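Local coordinates for protein quinoline 2-oxidoreductase large subunit (Pseudomonas putida, PDB 1T3Q) that carries the molybdenum-molybdopterin cytosine dinucleotide cofactor of a molybdenum hydroxylase that oxidises quinoline at its 2-position, at residues G368-V373 / I683-G688; F463-G468 / A745-P750; A292-Q297 / E693-D698. All coordinates share one frame; numbering follows the deposited sequence.

Contact 1: G368-V373 / I683-G688; sequences GAYRGV and IAQAIG. With MCN (pterin cytosine dinucleotide), chain N; SMO (dioxosulfidomolybdenum(VI) ion), chain O.
R371 and Q685 form the tight half of this contact. NH1 of R371 gives a hydrogen bond of 2.9 Å to OE1 of Q685. The bond is bent, 144° at the hydrogen. The donor stands above the amide carbonyl plane, and the guanidinium and amide planes are 82° apart. With CG anti to the backbone N (chi1 -159°) and an extended chain, R371 reaches along the pterin of MCN. Its NH2 lies 3.1 Å from N8' of MCN, which sits over one guanidinium face near the rim. The backbone N of R371 lies 3.1 Å from S of the molybdenum group SMO.

The Y370 half is looser. NE2 of Q685 lies at the edge of the tyrosine ring, 3.4 Å from OH of Y370, but the angle is too poor for a hydrogen bond. A water accepts from OH of Y370 and donates to the backbone O of Q685, each at 2.8 Å. R143 of the small subunit packs on Y370 and Q685.

Q685 is consistent with a second-shell role. Its OE1 holds NH1 of R371 and the carbonyl O of G742 holds NE, which is likely to limit how the guanidinium can turn over N8' of MCN.

Contact 2: F463-G468 / A745-P750; sequences FNEVTG and AMISAP. Unlike the reference sequence in segment 463-468: E465 (reference Asp), V466 (reference Cys).
F463 and E465 lie on strand 454-467, an edge strand within this chain of a four-stranded mixed sheet, and meet S748 and I747 of helix 744-761. Both strand residues point their CB toward the helix, while the CB of N464 between them points away.

The closest approach is CD1 of F463 to CB of S748, at 3.3 Å. CB of S748 comes in obliquely at the CG-CD1 side of the ring. The F463 ring reaches this place with CG between the backbone N and the carbonyl carbon (chi1 75°). The ring also meets that of H642, with planes at about 20°.

OG of S748 lies 3.5 Å from CD1 of F463. It is hydrogen-bonded outside the two segments, to OG of S461 and ND1 of H642. This hydroxyl thus ties the helix to strands 454-467 and 636-649, while CB of the same residue packs on the phenylalanine.

The second pair is a van der Waals contact. The I747 CD1 methyl lies against the end of the E465 stem and its carboxylate carbon, 3.6 Å from both CG and CD of E465. CG of E465 is anti to the backbone N (chi1 164°) and the chain is extended. This lays the chain and its carboxylate beside the methyl, with OE1 of E465 hydrogen-bonded to OG of S547.

Helix 744-761 is kinked where the N of P750 lacks a bond to the preceding turn. It begins right after E743 of the molybdenum pocket. The E465 side chain lies about 6 Å from MCN. This is a helix packed on an edge strand of a mixed sheet, as in molybdopterin-binding domains.

Contact 3: A292-Q297 / E693-D698; sequences ATHAKQ and EEVIYD
OH of Y697 is gripped by two donors. The stronger is the backbone N of C365, outside the two segments. The other is NE2 of H294, at 3.3 Å from that OH. This second bond is weak, with an angle of 129° at the hydrogen. The two side chains come from opposite directions. Their rings meet rim to rim, neither over the other's face, with planes at 66°. CE1 of Y697 lies 3.6 Å from CD2 of H294.

V695 takes one face of the imidazole. Its CG1 stands 3.5 Å from the centroid of the H294 ring, close to the ring normal, a CH-pi contact. CG1 of V695 is anti to the backbone N (chi1 163°), and this sets the methyl over the ring. The contact joins two irregular segments, one following helix 285-291 and one following helix 672-692. It thereby links the two molybdopterin cofactor-binding family regions, 158-405 and 432-720. Replacing H294 by an alanine is likely to leave the V695 methyl without the imidazole face it covers, and Y697 OH with only the C365 backbone donor of the two described.

The backbone of V695 is also hydrogen-bonded to that of R195, and H294 packs on R195. E693 makes a salt bridge through OE1 to NH2 of R143 of the small subunit.

Overall arrangement
Contact 1 lies between the others. Its centre is about 10 Å from that of contact 2 and 12 Å from that of contact 3; the centres of contacts 2 and 3 are about 21 Å apart. Helices 672-692 and 744-761 join contacts 1 and 2, with CB of A686 3.4 Å from CB of A749. Contacts 1 and 3 share probable backbone hydrogen bonds: N of G368 to O of H294, 2.7 Å, and O of G688 to N of E693, 2.7 Å. Only contact 1 holds residues of the molybdenum pocket. The E465 side chain of contact 2 lies about 6 Å from MCN and 8 Å from SMO; that of H294 is about 13 Å from SMO.

Contact 1: G368-V373 / I683-G688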
loop_
_atom_site.group_PDB
_atom_site.type_symbol
_atom_site.label_atom_id
_atom_site.label_comp_id
_atom_site.label_asym_id
_atom_site.label_seq_id
_atom_site.Cartn_x
_atom_site.Cartn_y
_atom_site.Cartn_z
ATOM N N GLY B 368 15.785 -18.442 22.917
ATOM C CA GLY B 368 15.034 -18.602 21.691
ATOM C C GLY B 368 15.874 -19.186 20.575
ATOM O O GLY B 368 17.051 -19.492 20.764
ATOM N N ALA B 369 15.261 -19.317 19.406
ATOM C CA ALA B 369 15.916 -19.886 18.238
ATOM C C ALA B 369 16.918 -18.958 17.571
ATOM O O ALA B 369 16.654 -17.778 17.372
ATOM C CB ALA B 369 14.865 -20.304 17.219
ATOM N N TYR B 370 18.075 -19.517 17.243
ATOM C CA TYR B 370 19.123 -18.802 16.533
ATOM C C TYR B 370 19.831 -19.856 15.688
ATOM O O TYR B 370 20.188 -20.925 16.183
ATOM C CB TYR B 370 20.103 -18.119 17.496
ATOM C CG TYR B 370 21.335 -17.528 16.826
ATOM C CD1 TYR B 370 21.237 -16.801 15.635
ATOM C CD2 TYR B 370 22.597 -17.678 17.400
ATOM C CE1 TYR B 370 22.368 -16.243 15.034
ATOM C CE2 TYR B 370 23.734 -17.119 16.812
ATOM C CZ TYR B 370 23.612 -16.406 15.629
ATOM O OH TYR B 370 24.737 -15.860 15.044
ATOM N N ARG B 371 19.970 -19.549 14.402
ATOM C CA ARG B 371 20.623 -20.401 13.415
ATOM C C ARG B 371 21.361 -21.608 13.991
ATOM O O ARG B 371 22.407 -21.466 14.635
ATOM C CB ARG B 371 21.597 -19.543 12.599
ATOM C CG ARG B 371 21.978 -20.115 11.253
ATOM C CD ARG B 371 22.783 -19.089 10.477
ATOM N NE ARG B 371 22.916 -19.451 9.072
ATOM C CZ ARG B 371 23.331 -18.612 8.129
ATOM N NH1 ARG B 371 23.652 -17.365 8.446
ATOM N NH2 ARG B 371 23.404 -19.017 6.865
ATOM N N GLY B 372 20.812 -22.794 13.751
ATOM C CA GLY B 372 21.428 -24.016 14.237
ATOM C C GLY B 372 20.824 -24.490 15.546
ATOM O O GLY B 372 21.000 -25.645 15.943
ATOM N N VAL B 373 20.106 -23.586 16.201
ATOM C CA VAL B 373 19.454 -23.845 17.484
ATOM C C VAL B 373 20.262 -24.699 18.460
ATOM O O VAL B 373 21.466 -24.494 18.620
ATOM C CB VAL B 373 18.031 -24.450 17.281
ATOM C CG1 VAL B 373 17.145 -23.434 16.569
ATOM C CG2 VAL B 373 18.093 -25.743 16.471
ATOM N N ILE B 683 29.530 -19.474 8.602
ATOM C CA ILE B 683 30.873 -19.635 9.147
ATOM C C ILE B 683 31.309 -18.400 9.936
ATOM O O ILE B 683 31.953 -18.521 10.981
ATOM C CB ILE B 683 31.908 -19.934 8.024
ATOM C CG1 ILE B 683 31.720 -21.376 7.530
ATOM C CG2 ILE B 683 33.341 -19.734 8.556
ATOM C CD1 ILE B 683 32.540 -21.740 6.294
ATOM N N ALA B 684 30.963 -17.214 9.445
ATOM C CA ALA B 684 31.329 -15.987 10.148
ATOM C C ALA B 684 30.629 -15.944 11.512
ATOM O O ALA B 684 31.247 -15.626 12.529
ATOM C CB ALA B 684 30.951 -14.762 9.315
ATOM N N GLN B 685 29.343 -16.269 11.535
ATOM C CA GLN B 685 28.610 -16.263 12.798
ATOM C C GLN B 685 29.193 -17.293 13.759
ATOM O O GLN B 685 29.203 -17.078 14.973
ATOM C CB GLN B 685 27.117 -16.527 12.560
ATOM C CG GLN B 685 26.387 -15.326 11.961
ATOM C CD GLN B 685 24.942 -15.622 11.611
ATOM O OE1 GLN B 685 24.638 -16.668 11.049
ATOM N NE2 GLN B 685 24.047 -14.689 11.925
ATOM N N ALA B 686 29.692 -18.402 13.210
ATOM C CA ALA B 686 30.302 -19.470 14.005
ATOM C C ALA B 686 31.580 -18.971 14.673
ATOM O O ALA B 686 31.860 -19.286 15.829
ATOM C CB ALA B 686 30.615 -20.676 13.111
ATOM N N ILE B 687 32.368 -18.202 13.930
ATOM C CA ILE B 687 33.596 -17.644 14.469
ATOM C C ILE B 687 33.211 -16.644 15.560
ATOM O O ILE B 687 33.891 -16.520 16.584
ATOM C CB ILE B 687 34.397 -16.942 13.355
ATOM C CG1 ILE B 687 35.004 -18.004 12.436
ATOM C CG2 ILE B 687 35.470 -16.036 13.957
ATOM C CD1 ILE B 687 35.547 -17.451 11.118
ATOM N N GLY B 688 32.108 -15.942 15.335
ATOM C CA GLY B 688 31.637 -14.983 16.318
ATOM C C GLY B 688 31.292 -15.705 17.612
ATOM O O GLY B 688 31.817 -15.376 18.676
HETATM N N1 MCN N . 19.401 -23.131 -1.291
HETATM C C2 MCN N . 19.680 -23.569 -2.627
HETATM N N3 MCN N . 19.716 -24.950 -2.751
HETATM C C4 MCN N . 19.521 -25.882 -1.738
HETATM C C5 MCN N . 19.250 -25.374 -0.387
HETATM C C6 MCN N . 19.188 -24.018 -0.171
HETATM O O2 MCN N . 19.886 -22.774 -3.516
HETATM N N4 MCN N . 19.572 -27.175 -1.975
HETATM C "C1'" MCN N . 19.310 -21.569 -1.115
HETATM C C2D MCN N . 17.797 -21.060 -1.135
HETATM O "O2'" MCN N . 17.725 -19.729 -1.760
HETATM C "C3'" MCN N . 17.400 -21.098 0.326
HETATM C C4D MCN N . 18.644 -20.678 1.073
HETATM O O4D MCN N . 19.791 -21.089 0.174
HETATM O "O3'" MCN N . 16.285 -20.169 0.562
HETATM C "C5'" MCN N . 18.742 -21.166 2.546
HETATM O "O5'" MCN N . 18.516 -22.553 2.499
HETATM P PA MCN N . 17.405 -23.315 3.323
HETATM O O1A MCN N . 16.385 -23.765 2.324
HETATM O O2A MCN N . 18.185 -24.309 4.167
HETATM O O3A MCN N . 16.698 -22.420 4.484
HETATM P PB MCN N . 15.600 -21.258 4.396
HETATM O O1B MCN N . 14.398 -21.740 5.141
HETATM O O2B MCN N . 15.402 -20.799 2.982
HETATM O O3B MCN N . 16.289 -20.039 5.179
HETATM C C10 MCN N . 16.256 -19.972 6.582
HETATM C "C9'" MCN N . 17.634 -20.327 7.038
HETATM C "C8'" MCN N . 17.593 -20.164 8.575
HETATM S "S8'" MCN N . 16.465 -21.256 9.429
HETATM C "C7'" MCN N . 18.332 -19.319 9.297
HETATM S "S7'" MCN N . 18.257 -19.133 11.072
HETATM C "C6'" MCN N . 19.295 -18.352 8.529
HETATM C C7 MCN N . 19.712 -18.948 7.210
HETATM O "O9'" MCN N . 18.583 -19.327 6.439
HETATM N "N5'" MCN N . 18.587 -17.006 8.515
HETATM C C4A MCN N . 19.221 -16.182 7.502
HETATM N "N8'" MCN N . 20.505 -17.952 6.413
HETATM C C4B MCN N . 20.160 -16.574 6.531
HETATM N "N1'" MCN N . 20.753 -15.733 5.556
HETATM C "C2'" MCN N . 20.352 -14.441 5.601
HETATM N "N2'" MCN N . 20.899 -13.595 4.701
HETATM N "N3'" MCN N . 19.414 -13.969 6.496
HETATM C "C4'" MCN N . 18.757 -14.767 7.506
HETATM O "O4'" MCN N . 17.945 -14.277 8.252
HETATM S S SMO O . 17.073 -20.443 13.772
HETATM MO MO SMO O . 16.394 -20.564 11.751
HETATM O OM2 SMO O . 15.886 -22.102 12.384
HETATM O OM1 SMO O . 15.095 -19.478 11.780
HETATM O O HOH W 1 27.149 -15.961 16.486
#

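Contact 2: F463-G468 / A745-P750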
loop_
_atom_site.group_PDB
_atom_site.type_symbol
_atom_site.label_atom_id
_atom_site.label_comp_id
_atom_site.label_asym_id
_atom_site.label_seq_id
_atom_site.Cartn_x
_atom_site.Cartn_y
_atom_site.Cartn_z
ATOM N N PHE B 463 29.139 -33.376 10.174
ATOM C CA PHE B 463 27.750 -33.338 10.611
ATOM C C PHE B 463 26.729 -33.840 9.600
ATOM O O PHE B 463 27.033 -34.087 8.431
ATOM C CB PHE B 463 27.356 -31.891 10.942
ATOM C CG PHE B 463 27.132 -31.037 9.716
ATOM C CD1 PHE B 463 28.211 -30.520 9.003
ATOM C CD2 PHE B 463 25.847 -30.837 9.218
ATOM C CE1 PHE B 463 28.015 -29.825 7.811
ATOM C CE2 PHE B 463 25.639 -30.145 8.026
ATOM C CZ PHE B 463 26.731 -29.638 7.318
ATOM N N ASN B 464 25.503 -33.985 10.091
ATOM C CA ASN B 464 24.353 -34.327 9.273
ATOM C C ASN B 464 23.351 -33.337 9.870
ATOM O O ASN B 464 23.595 -32.804 10.956
ATOM C CB ASN B 464 23.952 -35.811 9.411
ATOM C CG ASN B 464 23.181 -36.123 10.674
ATOM O OD1 ASN B 464 23.212 -35.376 11.648
ATOM N ND2 ASN B 464 22.494 -37.261 10.665
ATOM N N GLU B 465 22.257 -33.060 9.174
ATOM C CA GLU B 465 21.308 -32.066 9.651
ATOM C C GLU B 465 19.899 -32.325 9.135
ATOM O O GLU B 465 19.719 -32.684 7.970
ATOM C CB GLU B 465 21.791 -30.683 9.175
ATOM C CG GLU B 465 20.776 -29.556 9.220
ATOM C CD GLU B 465 21.243 -28.315 8.448
ATOM O OE1 GLU B 465 20.574 -27.267 8.547
ATOM O OE2 GLU B 465 22.267 -28.389 7.734
ATOM N N VAL B 466 18.899 -32.146 9.994
ATOM C CA VAL B 466 17.521 -32.333 9.555
ATOM C C VAL B 466 17.091 -31.057 8.839
ATOM O O VAL B 466 17.221 -29.957 9.384
ATOM C CB VAL B 466 16.564 -32.612 10.750
ATOM C CG1 VAL B 466 16.937 -33.941 11.406
ATOM C CG2 VAL B 466 16.625 -31.479 11.760
ATOM N N THR B 467 16.602 -31.199 7.607
ATOM C CA THR B 467 16.156 -30.048 6.822
ATOM C C THR B 467 14.734 -30.267 6.319
ATOM O O THR B 467 14.157 -31.336 6.531
ATOM C CB THR B 467 17.082 -29.792 5.604
ATOM O OG1 THR B 467 16.926 -30.842 4.642
ATOM C CG2 THR B 467 18.529 -29.737 6.045
ATOM N N GLY B 468 14.177 -29.263 5.647
ATOM C CA GLY B 468 12.817 -29.371 5.136
ATOM C C GLY B 468 11.877 -29.678 6.285
ATOM O O GLY B 468 10.820 -30.287 6.115
ATOM N N ALA B 745 26.340 -24.347 8.547
ATOM C CA ALA B 745 27.579 -23.819 9.097
ATOM C C ALA B 745 27.505 -23.458 10.579
ATOM O O ALA B 745 28.506 -23.549 11.282
ATOM C CB ALA B 745 28.038 -22.608 8.283
ATOM N N MET B 746 26.338 -23.035 11.055
ATOM C CA MET B 746 26.216 -22.673 12.468
ATOM C C MET B 746 25.994 -23.891 13.350
ATOM O O MET B 746 26.003 -23.800 14.579
ATOM C CB MET B 746 25.099 -21.647 12.683
ATOM C CG MET B 746 25.616 -20.205 12.778
ATOM S SD MET B 746 26.857 -19.977 14.098
ATOM C CE MET B 746 25.787 -20.008 15.551
ATOM N N ILE B 747 25.791 -25.039 12.722
ATOM C CA ILE B 747 25.627 -26.267 13.485
ATOM C C ILE B 747 27.022 -26.850 13.671
ATOM O O ILE B 747 27.421 -27.204 14.775
ATOM C CB ILE B 747 24.780 -27.319 12.721
ATOM C CG1 ILE B 747 23.317 -26.876 12.652
ATOM C CG2 ILE B 747 24.906 -28.683 13.392
ATOM C CD1 ILE B 747 22.460 -27.778 11.791
ATOM N N SER B 748 27.767 -26.896 12.570
ATOM C CA SER B 748 29.093 -27.500 12.531
ATOM C C SER B 748 30.344 -26.620 12.623
ATOM O O SER B 748 31.296 -26.979 13.308
ATOM C CB SER B 748 29.175 -28.367 11.268
ATOM O OG SER B 748 30.469 -28.902 11.065
ATOM N N ALA B 749 30.368 -25.483 11.936
ATOM C CA ALA B 749 31.559 -24.638 11.990
ATOM C C ALA B 749 31.998 -24.254 13.414
ATOM O O ALA B 749 33.190 -24.172 13.695
ATOM C CB ALA B 749 31.360 -23.380 11.135
ATOM N N PRO B 750 31.050 -24.015 14.334
ATOM C CA PRO B 750 31.528 -23.655 15.672
ATOM C C PRO B 750 32.367 -24.781 16.274
ATOM O O PRO B 750 33.349 -24.539 16.975
ATOM C CB PRO B 750 30.237 -23.418 16.451
ATOM C CG PRO B 750 29.271 -22.957 15.381
ATOM C CD PRO B 750 29.583 -23.912 14.250
#

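Contact 3: A292-Q297 / E693-D698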
loop_
_atom_site.group_PDB
_atom_site.type_symbol
_atom_site.label_atom_id
_atom_site.label_comp_id
_atom_site.label_asym_id
_atom_site.label_seq_id
_atom_site.Cartn_x
_atom_site.Cartn_y
_atom_site.Cartn_z
ATOM N N ALA B 292 14.624 -9.182 23.168
ATOM C CA ALA B 292 14.327 -10.109 22.086
ATOM C C ALA B 292 14.531 -11.465 22.755
ATOM O O ALA B 292 13.955 -11.728 23.811
ATOM C CB ALA B 292 15.299 -9.918 20.932
ATOM N N THR B 293 15.337 -12.323 22.154
ATOM C CA THR B 293 15.636 -13.620 22.750
ATOM C C THR B 293 17.146 -13.787 22.651
ATOM O O THR B 293 17.796 -13.081 21.877
ATOM C CB THR B 293 14.972 -14.792 21.983
ATOM O OG1 THR B 293 15.274 -14.683 20.585
ATOM C CG2 THR B 293 13.462 -14.783 22.173
ATOM N N HIS B 294 17.704 -14.679 23.462
ATOM C CA HIS B 294 19.128 -14.976 23.405
ATOM C C HIS B 294 19.112 -16.448 23.053
ATOM O O HIS B 294 18.051 -17.074 23.066
ATOM C CB HIS B 294 19.833 -14.795 24.757
ATOM C CG HIS B 294 19.788 -13.396 25.290
ATOM N ND1 HIS B 294 19.944 -12.284 24.488
ATOM C CD2 HIS B 294 19.618 -12.931 26.549
ATOM C CE1 HIS B 294 19.866 -11.193 25.231
ATOM N NE2 HIS B 294 19.669 -11.558 26.485
ATOM N N ALA B 295 20.269 -17.012 22.754
ATOM C CA ALA B 295 20.308 -18.416 22.393
ATOM C C ALA B 295 21.632 -19.067 22.712
ATOM O O ALA B 295 22.578 -18.401 23.134
ATOM C CB ALA B 295 20.013 -18.565 20.905
ATOM N N LYS B 296 21.665 -20.386 22.513
ATOM C CA LYS B 296 22.849 -21.218 22.685
ATOM C C LYS B 296 23.347 -21.509 24.088
ATOM O O LYS B 296 24.347 -22.211 24.247
ATOM C CB LYS B 296 24.009 -20.627 21.875
ATOM C CG LYS B 296 23.656 -20.297 20.432
ATOM C CD LYS B 296 23.384 -21.557 19.610
ATOM C CE LYS B 296 22.958 -21.199 18.186
ATOM N NZ LYS B 296 22.811 -22.398 17.308
ATOM N N GLN B 297 22.674 -21.008 25.117
ATOM C CA GLN B 297 23.187 -21.258 26.453
ATOM C C GLN B 297 22.809 -22.588 27.083
ATOM O O GLN B 297 21.807 -22.699 27.783
ATOM C CB GLN B 297 22.824 -20.123 27.420
ATOM C CG GLN B 297 23.504 -20.299 28.781
ATOM C CD GLN B 297 23.389 -19.093 29.695
ATOM O OE1 GLN B 297 22.375 -18.397 29.710
ATOM N NE2 GLN B 297 24.430 -18.859 30.486
ATOM N N GLU B 693 31.595 -13.453 20.614
ATOM C CA GLU B 693 30.289 -13.128 21.170
ATOM C C GLU B 693 29.814 -13.749 22.472
ATOM O O GLU B 693 29.942 -14.953 22.697
ATOM C CB GLU B 693 29.213 -13.404 20.117
ATOM C CG GLU B 693 29.513 -12.816 18.756
ATOM C CD GLU B 693 28.509 -13.234 17.706
ATOM O OE1 GLU B 693 28.886 -13.258 16.515
ATOM O OE2 GLU B 693 27.342 -13.529 18.061
ATOM N N GLU B 694 29.243 -12.899 23.321
ATOM C CA GLU B 694 28.650 -13.346 24.568
ATOM C C GLU B 694 27.753 -12.292 25.194
ATOM O O GLU B 694 28.177 -11.165 25.454
ATOM C CB GLU B 694 29.700 -13.788 25.600
ATOM C CG GLU B 694 29.035 -14.567 26.744
ATOM C CD GLU B 694 29.995 -15.210 27.726
ATOM O OE1 GLU B 694 29.506 -15.939 28.617
ATOM O OE2 GLU B 694 31.223 -14.999 27.623
ATOM N N VAL B 695 26.492 -12.658 25.392
ATOM C CA VAL B 695 25.528 -11.790 26.050
ATOM C C VAL B 695 25.770 -12.175 27.505
ATOM O O VAL B 695 25.675 -13.352 27.862
ATOM C CB VAL B 695 24.084 -12.137 25.634
ATOM C CG1 VAL B 695 23.085 -11.531 26.619
ATOM C CG2 VAL B 695 23.814 -11.607 24.226
ATOM N N ILE B 696 26.097 -11.198 28.341
ATOM C CA ILE B 696 26.412 -11.501 29.727
ATOM C C ILE B 696 25.485 -10.929 30.793
ATOM O O ILE B 696 25.203 -9.730 30.814
ATOM C CB ILE B 696 27.848 -11.038 30.068
ATOM C CG1 ILE B 696 28.847 -11.651 29.083
ATOM C CG2 ILE B 696 28.208 -11.432 31.502
ATOM C CD1 ILE B 696 30.260 -11.153 29.256
ATOM N N TYR B 697 25.023 -11.810 31.676
ATOM C CA TYR B 697 24.189 -11.421 32.810
ATOM C C TYR B 697 25.107 -11.596 34.019
ATOM O O TYR B 697 25.776 -12.622 34.138
ATOM C CB TYR B 697 22.976 -12.351 32.968
ATOM C CG TYR B 697 21.810 -12.063 32.045
ATOM C CD1 TYR B 697 21.673 -12.734 30.828
ATOM C CD2 TYR B 697 20.823 -11.149 32.408
ATOM C CE1 TYR B 697 20.575 -12.507 30.000
ATOM C CE2 TYR B 697 19.721 -10.910 31.584
ATOM C CZ TYR B 697 19.602 -11.593 30.383
ATOM O OH TYR B 697 18.518 -11.360 29.572
ATOM N N ASP B 698 25.155 -10.609 34.910
ATOM C CA ASP B 698 26.024 -10.726 36.073
ATOM C C ASP B 698 25.352 -11.501 37.192
ATOM O O ASP B 698 24.244 -11.995 37.032
ATOM C CB ASP B 698 26.470 -9.350 36.586
ATOM C CG ASP B 698 25.319 -8.493 37.075
ATOM O OD1 ASP B 698 24.262 -9.042 37.459
ATOM O OD2 ASP B 698 25.482 -7.254 37.092
#